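Local structure of formimidoylglutamase (Bacillus subtilis, 3M1R) at residues D99-K102 and S103-I107. The protein catalyses the manganese-dependent hydrolysis of N-formimidoyl-L-glutamate to L-glutamate and formamide, a step in the degradation of histidine. Numbering follows the deposited sequence.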
ATOM      1  N   ASP D  99      -7.569   0.772 -30.896  1.00 75.74           N
ATOM      2  CA  ASP D  99      -8.924   1.058 -31.381  1.00 69.69           C
ATOM      3  C   ASP D  99     -10.026   0.247 -30.686  1.00 69.30           C
ATOM      4  O   ASP D  99     -10.145  -0.960 -30.890  1.00 69.95           O
ATOM      5  CB  ASP D  99      -8.987   0.825 -32.894  1.00 72.80           C
ATOM      6  CG  ASP D  99     -10.292   1.296 -33.506  1.00 72.70           C
ATOM      7  OD1 ASP D  99     -11.314   1.322 -32.787  1.00 66.12           O
ATOM      8  OD2 ASP D  99     -10.293   1.641 -34.711  1.00 77.05           O
ATOM      9  N   ILE D 100     -10.844   0.932 -29.892  1.00 63.85           N
ATOM     10  CA  ILE D 100     -11.881   0.288 -29.096  1.00 59.72           C
ATOM     11  C   ILE D 100     -12.963  -0.353 -29.969  1.00 55.72           C
ATOM     12  O   ILE D 100     -13.459  -1.434 -29.661  1.00 51.69           O
ATOM     13  CB  ILE D 100     -12.528   1.290 -28.113  1.00 59.14           C
ATOM     14  CG1 ILE D 100     -13.102   0.570 -26.905  1.00 62.04           C
ATOM     15  CG2 ILE D 100     -13.640   2.052 -28.782  1.00 62.95           C
ATOM     16  CD1 ILE D 100     -14.595   0.363 -26.999  1.00 65.15           C
ATOM     17  N   VAL D 101     -13.316   0.313 -31.062  1.00 55.12           N
ATOM     18  CA  VAL D 101     -14.338  -0.188 -31.969  1.00 55.44           C
ATOM     19  C   VAL D 101     -13.878  -1.496 -32.598  1.00 60.37           C
ATOM     20  O   VAL D 101     -14.668  -2.417 -32.813  1.00 60.57           O
ATOM     21  CB  VAL D 101     -14.651   0.824 -33.082  1.00 57.68           C
ATOM     22  CG1 VAL D 101     -15.556   0.190 -34.137  1.00 56.64           C
ATOM     23  CG2 VAL D 101     -15.262   2.101 -32.493  1.00 54.62           C
ATOM     24  N   LYS D 102     -12.589  -1.573 -32.890  1.00 60.13           N
ATOM     25  CA  LYS D 102     -12.020  -2.785 -33.445  1.00 63.69           C
ATOM     26  C   LYS D 102     -12.154  -3.900 -32.416  1.00 60.66           C
ATOM     27  O   LYS D 102     -12.536  -5.026 -32.743  1.00 53.54           O
ATOM     28  CB  LYS D 102     -10.554  -2.548 -33.781  1.00 69.72           C
ATOM     29  CG  LYS D 102     -10.041  -3.350 -34.942  1.00 77.01           C
ATOM     30  CD  LYS D 102      -8.652  -2.882 -35.354  1.00 84.34           C
ATOM     31  CE  LYS D 102      -8.643  -1.412 -35.751  1.00 88.39           C
ATOM     32  NZ  LYS D 102      -9.359  -1.157 -37.038  1.00 92.98           N
ATOM     33  N   SER D 103     -11.836  -3.572 -31.164  1.00 60.51           N
ATOM     34  CA  SER D 103     -11.926  -4.522 -30.061  1.00 52.08           C
ATOM     35  C   SER D 103     -13.321  -5.135 -29.942  1.00 52.14           C
ATOM     36  O   SER D 103     -13.473  -6.354 -29.755  1.00 49.87           O
ATOM     37  CB  SER D 103     -11.541  -3.843 -28.751  1.00 50.73           C
ATOM     38  OG  SER D 103     -10.136  -3.726 -28.635  1.00 53.42           O
ATOM     39  N   HIS D 104     -14.337  -4.287 -30.049  1.00 55.12           N
ATOM     40  CA  HIS D 104     -15.714  -4.750 -29.995  1.00 54.83           C
ATOM     41  C   HIS D 104     -16.050  -5.716 -31.121  1.00 53.72           C
ATOM     42  O   HIS D 104     -16.739  -6.716 -30.891  1.00 49.00           O
ATOM     43  CB  HIS D 104     -16.690  -3.579 -29.968  1.00 57.10           C
ATOM     44  CG  HIS D 104     -16.921  -3.039 -28.595  1.00 60.33           C
ATOM     45  ND1 HIS D 104     -17.830  -3.596 -27.720  1.00 62.43           N
ATOM     46  CD2 HIS D 104     -16.346  -2.004 -27.937  1.00 59.14           C
ATOM     47  CE1 HIS D 104     -17.804  -2.924 -26.583  1.00 64.20           C
ATOM     48  NE2 HIS D 104     -16.916  -1.952 -26.690  1.00 62.36           N
ATOM     49  N   HIS D 105     -15.558  -5.438 -32.324  1.00 48.23           N
ATOM     50  CA  HIS D 105     -15.775  -6.365 -33.435  1.00 55.21           C
ATOM     51  C   HIS D 105     -15.094  -7.713 -33.188  1.00 55.45           C
ATOM     52  O   HIS D 105     -15.666  -8.768 -33.478  1.00 52.53           O
ATOM     53  CB  HIS D 105     -15.320  -5.763 -34.758  1.00 66.25           C
ATOM     54  CG  HIS D 105     -16.220  -4.675 -35.258  1.00 79.63           C
ATOM     55  ND1 HIS D 105     -15.823  -3.358 -35.345  1.00 84.45           N
ATOM     56  CD2 HIS D 105     -17.507  -4.708 -35.680  1.00 86.54           C
ATOM     57  CE1 HIS D 105     -16.821  -2.628 -35.809  1.00 87.11           C
ATOM     58  NE2 HIS D 105     -17.854  -3.422 -36.020  1.00 91.15           N
ATOM     59  N   HIS D 106     -13.877  -7.682 -32.647  1.00 46.49           N
ATOM     60  CA  HIS D 106     -13.221  -8.919 -32.250  1.00 46.54           C
ATOM     61  C   HIS D 106     -14.174  -9.734 -31.382  1.00 53.02           C
ATOM     62  O   HIS D 106     -14.392 -10.927 -31.617  1.00 50.90           O
ATOM     63  CB  HIS D 106     -11.956  -8.631 -31.462  1.00 40.90           C
ATOM     64  CG  HIS D 106     -10.858  -8.036 -32.274  1.00 46.84           C
ATOM     65  ND1 HIS D 106     -10.956  -7.849 -33.640  1.00 52.72           N
ATOM     66  CD2 HIS D 106      -9.631  -7.590 -31.925  1.00 51.26           C
ATOM     67  CE1 HIS D 106      -9.846  -7.311 -34.088  1.00 54.85           C
ATOM     68  NE2 HIS D 106      -9.015  -7.141 -33.072  1.00 56.27           N
ATOM     69  N   ILE D 107     -14.753  -9.069 -30.386  1.00 48.75           N
ATOM     70  CA  ILE D 107     -15.628  -9.734 -29.431  1.00 45.81           C
ATOM     71  C   ILE D 107     -16.856 -10.315 -30.103  1.00 49.08           C
ATOM     72  O   ILE D 107     -17.177 -11.486 -29.909  1.00 44.56           O
ATOM     73  CB  ILE D 107     -16.064  -8.781 -28.307  1.00 47.03           C
ATOM     74  CG1 ILE D 107     -14.822  -8.210 -27.594  1.00 42.60           C
ATOM     75  CG2 ILE D 107     -16.999  -9.501 -27.347  1.00 45.70           C
ATOM     76  CD1 ILE D 107     -15.111  -7.116 -26.568  1.00 39.64           C
TER
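Ile100 and His104, one turn apart at the start of helix 100-117, lie side by side, and the methyl CD1 of Ile100 meets the imidazole at its edge, in the ring plane; at 3.1 Å from His104 CD2 the approach is very tight, its exact closeness doubtful. Ile100 sends CG1 away from its own N (chi1 -154°), and an unstaggered chi2 of -100° then puts CD1 at the ring, a turn that may reflect strain or imprecise placement. One residue on, the pairing recurs: Val101 CG1 lies 3.5 Å from His105 CE1, while His105 ND1 comes within 2.9 Å of Val101 O, obliquely to the ring. In the third pair, Lys102 O sits over one face of the His106 imidazole, 3.3 Å above its plane and displaced toward the rim; the same oxygen accepts from His106 N at 3.0 Å. Asp99 is the N-cap residue: its OD1 takes Lys102 N at 3.2 Å, from above the carboxylate plane, and Val101 N in a weak, bent bond (121°). One oxygen thus serves two first-turn amides, the Val101 one only weakly. Lys102, bent at chi3 and chi4, curls back to bring NZ 3.8 Å from Asp99 OD2, a long salt bridge. Ser103 N closes the first i to i+4 bond on Asp99 O, and its OG is hydrogen-bonded to His96 N in the preceding loop. Helix 100-117 follows strand 87-93 of the parallel sheet in this arginase-family fold: His106 and Ile107 pack on Ile93, Ile107 also on helix 133-141, and Ile100 touches Thr98 of a second subunit, while the His106 ring stacks with Phe9 of a third.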